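Local atomic coordinates of prophenoloxidase b (Marsupenaeus japonicus, PDB entry 3WKY), a protein that is the hemolymph proenzyme of a crustacean type 3 copper phenoloxidase, which probably oxidises phenols at a dicopper-dioxygen centre. Residues 16-20 / 137-141; 57-63 / 78-83; 408-414 / 634-639. All coordinates share one frame. Residues are numbered along the deposited sequence.

Interaction 1: residues 16-20 / 137-141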
# COMPACT_ATOMS: atom_id res chain seq x y z
N TYR A 16 14.95 -41.02 -31.81
CA TYR A 16 13.55 -41.43 -31.90
C TYR A 16 12.97 -42.08 -30.64
O TYR A 16 13.71 -42.61 -29.81
CB TYR A 16 13.34 -42.35 -33.11
CG TYR A 16 13.52 -41.65 -34.43
CD1 TYR A 16 13.59 -40.27 -34.49
CD2 TYR A 16 13.61 -42.37 -35.61
CE1 TYR A 16 13.76 -39.61 -35.69
CE2 TYR A 16 13.78 -41.72 -36.83
CZ TYR A 16 13.86 -40.34 -36.86
OH TYR A 16 14.02 -39.67 -38.05
N LEU A 17 11.64 -42.00 -30.52
CA LEU A 17 10.90 -42.56 -29.39
C LEU A 17 11.60 -42.37 -28.04
O LEU A 17 11.89 -43.34 -27.35
CB LEU A 17 10.63 -44.06 -29.63
CG LEU A 17 9.95 -44.42 -30.95
CD1 LEU A 17 9.72 -45.93 -31.05
CD2 LEU A 17 8.64 -43.66 -31.16
N PRO A 18 11.89 -41.10 -27.67
CA PRO A 18 12.74 -40.86 -26.49
C PRO A 18 12.11 -41.26 -25.16
O PRO A 18 12.84 -41.40 -24.18
CB PRO A 18 12.98 -39.33 -26.55
CG PRO A 18 11.84 -38.79 -27.33
CD PRO A 18 11.50 -39.85 -28.35
N TYR A 19 10.79 -41.44 -25.12
CA TYR A 19 10.15 -41.86 -23.87
C TYR A 19 10.00 -43.38 -23.77
O TYR A 19 9.49 -43.89 -22.78
CB TYR A 19 8.77 -41.22 -23.73
CG TYR A 19 8.79 -39.71 -23.65
CD1 TYR A 19 9.11 -39.06 -22.47
CD2 TYR A 19 8.47 -38.94 -24.76
CE1 TYR A 19 9.12 -37.67 -22.40
CE2 TYR A 19 8.47 -37.56 -24.70
CZ TYR A 19 8.79 -36.93 -23.52
OH TYR A 19 8.79 -35.55 -23.47
N GLU A 20 10.44 -44.09 -24.80
CA GLU A 20 10.33 -45.55 -24.78
C GLU A 20 11.67 -46.17 -24.41
O GLU A 20 12.70 -45.51 -24.46
CB GLU A 20 9.85 -46.09 -26.13
CG GLU A 20 8.51 -45.51 -26.60
CD GLU A 20 7.34 -45.88 -25.70
OE1 GLU A 20 7.45 -46.87 -24.96
OE2 GLU A 20 6.30 -45.19 -25.75
N VAL A 137 10.64 -35.15 -32.83
CA VAL A 137 11.27 -35.92 -31.76
C VAL A 137 10.54 -35.70 -30.43
O VAL A 137 10.29 -36.65 -29.68
CB VAL A 137 12.75 -35.52 -31.59
CG1 VAL A 137 13.37 -36.17 -30.37
CG2 VAL A 137 13.54 -35.88 -32.84
N LEU A 138 10.19 -34.45 -30.13
CA LEU A 138 9.47 -34.12 -28.90
C LEU A 138 8.22 -33.31 -29.21
O LEU A 138 8.13 -32.14 -28.84
CB LEU A 138 10.37 -33.31 -27.95
CG LEU A 138 11.54 -34.00 -27.24
CD1 LEU A 138 12.36 -33.00 -26.42
CD2 LEU A 138 11.04 -35.13 -26.34
N PRO A 139 7.25 -33.92 -29.92
CA PRO A 139 6.07 -33.13 -30.27
C PRO A 139 5.31 -32.58 -29.06
O PRO A 139 4.63 -31.55 -29.22
CB PRO A 139 5.19 -34.12 -31.06
CG PRO A 139 5.76 -35.47 -30.78
CD PRO A 139 7.20 -35.28 -30.49
N ASP A 140 5.44 -33.22 -27.90
CA ASP A 140 4.74 -32.76 -26.69
C ASP A 140 5.16 -31.35 -26.28
O ASP A 140 4.42 -30.68 -25.54
CB ASP A 140 4.98 -33.72 -25.52
CG ASP A 140 6.43 -33.73 -25.05
OD1 ASP A 140 6.83 -32.83 -24.28
OD2 ASP A 140 7.19 -34.63 -25.45
N ARG A 141 6.33 -30.90 -26.74
CA ARG A 141 6.83 -29.56 -26.40
C ARG A 141 6.19 -28.45 -27.21
O ARG A 141 6.34 -27.28 -26.87
CB ARG A 141 8.36 -29.48 -26.56
CG ARG A 141 9.16 -30.43 -25.67
CD ARG A 141 9.06 -30.09 -24.17
NE ARG A 141 10.23 -30.58 -23.45
CZ ARG A 141 10.34 -31.79 -22.90
NH1 ARG A 141 9.35 -32.67 -23.00
NH2 ARG A 141 11.45 -32.13 -22.27
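Residues 17-20 form a type I beta turn, closed by the backbone bond from Glu-20 N to Leu-17 O (3.0 Å), with Pro-18 and Tyr-19 at its two central positions. In the second segment, 139-141 make a short 3-10 segment in the loop that leads to helix 145-160, and Arg-141 N reaches back to Leu-138 O at 3.0 Å. The side chains at the centre of the turn bridge the gap. Pro-18 CG lies 3.5 Å from Val-137 O and 3.9 Å from Leu-138 CD2, and Leu-113 of helix 109-122 touches all three residues. The Tyr-19 ring extends past Leu-138, with Tyr-19 CE2 3.9 Å from Leu-138 CD2, so that its hydroxyl meets a charged pair: Tyr-19 OH donates to Asp-140 OD2 (2.7 Å) and takes a weak bond from Arg-141 NH1 (3.0 Å, 127° at the hydrogen). The same NH1 makes a salt bridge to Asp-140 OD1 at 2.8 Å, while NE of Arg-141 pairs with Glu-385. A sodium ion lies about 5 Å from the Tyr-19 side chain. Alongside the Pro-18 packing, the phenol ties the turn to a largely buried polar network, donating to Asp-140 and accepting from Gly-266 N and, weakly, from Arg-141.

Interaction 2: residues 57-63 / 78-83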
# COMPACT_ATOMS: atom_id res chain seq x y z
N LEU A 57 31.03 -41.10 -17.07
CA LEU A 57 29.81 -40.32 -17.32
C LEU A 57 29.66 -39.05 -16.48
O LEU A 57 28.72 -38.29 -16.68
CB LEU A 57 28.56 -41.19 -17.20
CG LEU A 57 28.39 -42.20 -18.34
CD1 LEU A 57 27.21 -43.12 -18.08
CD2 LEU A 57 28.22 -41.47 -19.67
N GLY A 58 30.60 -38.80 -15.57
CA GLY A 58 30.53 -37.63 -14.71
C GLY A 58 29.21 -37.57 -13.95
O GLY A 58 28.83 -38.53 -13.30
N SER A 59 28.51 -36.44 -14.05
CA SER A 59 27.27 -36.25 -13.31
C SER A 59 26.04 -36.57 -14.15
O SER A 59 24.91 -36.33 -13.71
CB SER A 59 27.16 -34.81 -12.81
OG SER A 59 27.07 -33.90 -13.91
N ALA A 60 26.24 -37.13 -15.35
CA ALA A 60 25.14 -37.36 -16.28
C ALA A 60 23.95 -38.12 -15.70
O ALA A 60 22.79 -37.82 -16.01
CB ALA A 60 25.64 -38.07 -17.54
N LEU A 61 24.23 -39.10 -14.84
CA LEU A 61 23.19 -39.97 -14.31
C LEU A 61 22.46 -39.36 -13.11
O LEU A 61 21.46 -39.91 -12.65
CB LEU A 61 23.79 -41.32 -13.91
CG LEU A 61 23.78 -42.45 -14.94
CD1 LEU A 61 24.22 -41.97 -16.30
CD2 LEU A 61 24.68 -43.60 -14.47
N SER A 62 22.95 -38.23 -12.62
CA SER A 62 22.37 -37.60 -11.42
C SER A 62 20.99 -36.96 -11.65
O SER A 62 20.27 -36.68 -10.70
CB SER A 62 23.32 -36.55 -10.85
OG SER A 62 23.39 -35.40 -11.69
N ILE A 63 20.63 -36.72 -12.91
CA ILE A 63 19.32 -36.14 -13.19
C ILE A 63 18.29 -37.26 -13.33
O ILE A 63 18.42 -38.11 -14.20
CB ILE A 63 19.32 -35.28 -14.47
CG1 ILE A 63 20.52 -34.32 -14.48
CG2 ILE A 63 17.99 -34.54 -14.62
CD1 ILE A 63 20.60 -33.40 -13.28
N GLN A 78 25.39 -29.10 -16.37
CA GLN A 78 26.60 -29.88 -16.14
C GLN A 78 26.39 -31.33 -16.56
O GLN A 78 27.32 -31.99 -17.05
CB GLN A 78 27.04 -29.81 -14.67
CG GLN A 78 28.42 -30.43 -14.40
CD GLN A 78 29.55 -29.69 -15.11
OE1 GLN A 78 29.67 -28.47 -15.00
NE2 GLN A 78 30.36 -30.43 -15.86
N ALA A 79 25.17 -31.84 -16.39
CA ALA A 79 24.86 -33.21 -16.74
C ALA A 79 24.88 -33.41 -18.25
O ALA A 79 25.40 -34.41 -18.76
CB ALA A 79 23.51 -33.62 -16.17
N VAL A 80 24.32 -32.45 -18.98
CA VAL A 80 24.36 -32.51 -20.44
C VAL A 80 25.80 -32.39 -20.94
O VAL A 80 26.23 -33.10 -21.86
CB VAL A 80 23.46 -31.43 -21.09
CG1 VAL A 80 23.76 -31.29 -22.57
CG2 VAL A 80 22.01 -31.80 -20.89
N LYS A 81 26.57 -31.50 -20.31
CA LYS A 81 27.96 -31.32 -20.69
C LYS A 81 28.76 -32.61 -20.43
O LYS A 81 29.60 -33.00 -21.24
CB LYS A 81 28.57 -30.17 -19.89
CG LYS A 81 29.99 -29.81 -20.31
CD LYS A 81 30.57 -28.74 -19.38
CE LYS A 81 31.89 -28.21 -19.91
NZ LYS A 81 32.47 -27.20 -19.01
N ASP A 82 28.48 -33.26 -19.30
CA ASP A 82 29.19 -34.48 -18.93
C ASP A 82 28.85 -35.67 -19.85
O ASP A 82 29.75 -36.43 -20.22
CB ASP A 82 28.93 -34.85 -17.47
CG ASP A 82 29.60 -33.90 -16.49
OD1 ASP A 82 30.38 -33.04 -16.94
OD2 ASP A 82 29.36 -34.03 -15.27
N LEU A 83 27.58 -35.82 -20.22
CA LEU A 83 27.17 -36.87 -21.16
C LEU A 83 27.70 -36.62 -22.57
O LEU A 83 28.23 -37.52 -23.22
CB LEU A 83 25.65 -37.00 -21.21
CG LEU A 83 25.10 -38.09 -22.13
CD1 LEU A 83 25.70 -39.46 -21.81
CD2 LEU A 83 23.57 -38.15 -22.08
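Asp-82 points its side chain from helix 74-89 into the type II' beta turn 57-60, where one carboxylate oxygen collects two bonds from the same residue. Asp-82 OD2 accepts from Ser-59 N at 2.8 Å (161° at the hydrogen) and from Ser-59 OG at 2.7 Å. The second oxygen, Asp-82 OD1, is held by Gln-78 NE2 at 2.8 Å, one helical turn earlier, so both oxygens have a partner.

The turn is closed by Ala-60 N to Leu-57 O (3.0 Å). Gly-58, at its second position, has phi/psi of 56/-127°, and an ideal CB there would fall 2.7 Å from Asp-82 OD2, a clash; sterics and the positive phi therefore both favour glycine. Gly-58 CA is 5.4 Å from Asp-82 CA. Further on, the CA atoms of Ala-60 and Ala-79 come within 4.2 Å, a separation that two methyl side chains permit. Beyond the turn, Ser-62 OG bonds to Ser-59 O at 2.7 Å.

Apolar contacts line the buried side: Ala-60 CB to Leu-83 CB at 3.8 Å, Leu-57 CD2 to Leu-83 CD1 at 3.9 Å and Ile-63 CG1 to Ala-79 CB at 3.5 Å. Here the all-alpha hemocyanin-type domain folds a connecting loop back on the helix that follows it. Leu-61 touches the loop residues Leu-49 and Val-107, Leu-57 meets Val-86 farther along helix 74-89, and Ile-63 and Leu-83 also pack on Val-111 and Ala-115, respectively, of helix 109-122.

Interaction 3: residues 408-414 / 634-639. With EDO (1,2-ethanediol), chain N.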
# COMPACT_ATOMS: atom_id res chain seq x y z
N LYS A 408 26.33 -0.47 -24.88
CA LYS A 408 26.62 0.11 -26.21
C LYS A 408 26.68 1.64 -26.17
O LYS A 408 27.52 2.25 -26.82
CB LYS A 408 25.61 -0.34 -27.27
CG LYS A 408 25.71 -1.83 -27.65
CD LYS A 408 27.00 -2.11 -28.44
CE LYS A 408 27.00 -3.55 -28.99
NZ LYS A 408 28.20 -3.80 -29.88
N LEU A 409 25.79 2.25 -25.40
CA LEU A 409 25.76 3.71 -25.32
C LEU A 409 27.02 4.32 -24.70
O LEU A 409 27.31 5.51 -24.91
CB LEU A 409 24.51 4.19 -24.56
CG LEU A 409 23.18 4.03 -25.31
CD1 LEU A 409 22.02 4.57 -24.46
CD2 LEU A 409 23.21 4.72 -26.69
N THR A 410 27.79 3.53 -23.96
CA THR A 410 29.04 4.05 -23.39
C THR A 410 30.15 4.15 -24.44
O THR A 410 31.19 4.73 -24.18
CB THR A 410 29.57 3.19 -22.23
OG1 THR A 410 29.90 1.88 -22.71
CG2 THR A 410 28.54 3.09 -21.09
N GLN A 411 29.92 3.56 -25.60
CA GLN A 411 30.96 3.53 -26.63
C GLN A 411 30.94 4.78 -27.48
O GLN A 411 29.88 5.35 -27.75
CB GLN A 411 30.80 2.27 -27.49
CG GLN A 411 30.94 0.99 -26.64
CD GLN A 411 32.23 0.98 -25.86
OE1 GLN A 411 33.31 0.86 -26.44
NE2 GLN A 411 32.14 1.13 -24.53
N PRO A 412 32.13 5.24 -27.89
CA PRO A 412 32.17 6.44 -28.74
C PRO A 412 31.57 6.14 -30.10
O PRO A 412 31.67 5.00 -30.57
CB PRO A 412 33.67 6.74 -28.88
CG PRO A 412 34.36 5.43 -28.68
CD PRO A 412 33.47 4.67 -27.64
N PRO A 413 30.95 7.14 -30.74
CA PRO A 413 30.41 6.93 -32.09
C PRO A 413 31.52 6.47 -33.02
O PRO A 413 32.68 6.82 -32.79
CB PRO A 413 29.96 8.33 -32.50
CG PRO A 413 29.68 9.05 -31.19
CD PRO A 413 30.69 8.50 -30.22
N TYR A 414 31.18 5.68 -34.03
CA TYR A 414 32.14 5.30 -35.06
C TYR A 414 32.71 6.56 -35.71
O TYR A 414 31.98 7.51 -35.99
CB TYR A 414 31.48 4.41 -36.12
CG TYR A 414 31.10 3.05 -35.59
CD1 TYR A 414 32.08 2.11 -35.27
CD2 TYR A 414 29.77 2.69 -35.41
CE1 TYR A 414 31.74 0.85 -34.79
CE2 TYR A 414 29.42 1.43 -34.91
CZ TYR A 414 30.40 0.53 -34.60
OH TYR A 414 30.05 -0.71 -34.11
N TYR A 634 27.07 -4.01 -36.58
CA TYR A 634 27.73 -2.78 -37.03
C TYR A 634 27.09 -2.33 -38.33
O TYR A 634 26.75 -3.15 -39.18
CB TYR A 634 29.22 -3.05 -37.21
CG TYR A 634 29.97 -2.11 -38.17
CD1 TYR A 634 30.06 -2.41 -39.52
CD2 TYR A 634 30.62 -0.98 -37.69
CE1 TYR A 634 30.76 -1.57 -40.38
CE2 TYR A 634 31.32 -0.13 -38.56
CZ TYR A 634 31.39 -0.45 -39.90
OH TYR A 634 32.09 0.39 -40.77
N PRO A 635 26.90 -1.01 -38.49
CA PRO A 635 27.28 0.06 -37.56
C PRO A 635 26.11 0.53 -36.69
O PRO A 635 26.23 1.56 -36.02
CB PRO A 635 27.65 1.19 -38.52
CG PRO A 635 26.68 1.03 -39.65
CD PRO A 635 26.38 -0.46 -39.76
N LEU A 636 25.01 -0.21 -36.69
CA LEU A 636 23.76 0.28 -36.12
C LEU A 636 23.52 -0.19 -34.67
O LEU A 636 22.38 -0.45 -34.28
CB LEU A 636 22.59 -0.13 -37.01
CG LEU A 636 22.70 0.41 -38.44
CD1 LEU A 636 21.54 -0.09 -39.28
CD2 LEU A 636 22.76 1.93 -38.43
N GLU A 637 24.59 -0.28 -33.88
CA GLU A 637 24.43 -0.51 -32.45
C GLU A 637 25.16 0.55 -31.63
O GLU A 637 25.28 0.43 -30.42
CB GLU A 637 24.89 -1.92 -32.04
CG GLU A 637 25.94 -2.55 -32.96
CD GLU A 637 27.27 -1.82 -32.93
OE1 GLU A 637 27.52 -1.01 -33.86
OE2 GLU A 637 28.07 -2.07 -32.00
N ARG A 638 25.64 1.62 -32.28
CA ARG A 638 26.25 2.72 -31.54
C ARG A 638 25.50 4.03 -31.72
O ARG A 638 24.81 4.25 -32.71
CB ARG A 638 27.72 2.95 -31.93
CG ARG A 638 28.69 1.90 -31.40
CD ARG A 638 30.13 2.40 -31.40
NE ARG A 638 31.07 1.28 -31.38
CZ ARG A 638 32.39 1.41 -31.52
NH1 ARG A 638 32.93 2.61 -31.67
NH2 ARG A 638 33.15 0.33 -31.53
N ARG A 639 25.68 4.93 -30.76
CA ARG A 639 25.07 6.24 -30.87
C ARG A 639 25.77 7.06 -31.96
O ARG A 639 26.91 6.76 -32.35
CB ARG A 639 25.13 6.98 -29.53
CG ARG A 639 26.53 7.34 -29.09
CD ARG A 639 26.50 7.77 -27.62
NE ARG A 639 27.41 8.87 -27.37
CZ ARG A 639 28.63 8.75 -26.84
NH1 ARG A 639 29.08 7.55 -26.49
NH2 ARG A 639 29.38 9.82 -26.65
C1 EDO N . 26.98 11.43 -29.75
O1 EDO N . 28.07 11.00 -28.91
C2 EDO N . 25.69 11.42 -28.92
O2 EDO N . 24.70 10.58 -29.52
O HOH W 1 27.57 4.24 -28.70
O HOH W 2 28.26 5.74 -34.53
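The junction between the copper-containing and Ig-like domains is built here around Tyr-414, stacked on one face by a guanidinium and met on the other by a ring edge. Arg-638 lies flat on the Tyr-414 ring, centres 3.9 Å apart and planes at 17°, while the edge of Tyr-634 meets the opposite face in a T-shaped pair, centroids 5.0 Å apart and planes at 90°. Arg-638 CZ lies 34° off the ring normal, an off-centre cation-pi contact; Arg-638 CD, only 16° off it, adds a CH-pi contact. Gln-411 CB covers the other guanidinium face.

Glu-637 divides its carboxylate: OE1 accepts from Tyr-414 OH (2.6 Å), and OE2 forms a salt bridge with Lys-408 NZ (2.7 Å), which is also paired with Asp-325. Segment 408-414 carries the chain off helix 391-409 towards the Ig-like domain, and 634-639 belongs to a loop of that domain, which thus folds back over the linker.

Backbone carbonyls take one NH1 of each arginine: Arg-638 NH1 donates to Pro-412 O at 2.9 Å, its NH2 going to Asn-326, and Arg-639 NH1 bonds weakly to Leu-409 O at 3.1 Å. Arg-639 NE (2.7 Å) and NH2 (2.9 Å) make weak bonds to O1 of 1,2-ethanediol, probably from the crystallisation liquor. One water bridges Lys-408 O and Gln-411 O to Arg-639 N; a second joins Tyr-414 N to Arg-639 O. Thr-410 and Pro-412 also pack against Asn-241 and Asp-586 of the second subunit.

In the fold
Interactions 1 and 2 are neighbours near one end of the subunit, their centres 20 Å apart and nearest atoms about 10 Å apart. Interaction 2 is nested within the 116 residues closed off by interaction 1, and both border helix 109-122. Interaction 3 follows later in the chain, its centre 45 Å from interaction 1, on the opposite side of the chain's centre, and 41 Å from interaction 2. Residues 57-63 / 78-83 thus pack within the all-alpha domain, 16-20 / 137-141 tie the N-terminal region to the copper-containing domain, and 408-414 / 634-639 join the end of helix 391-409, which carries the cluster-pocket residue His-397, to a loop of the Ig-like region.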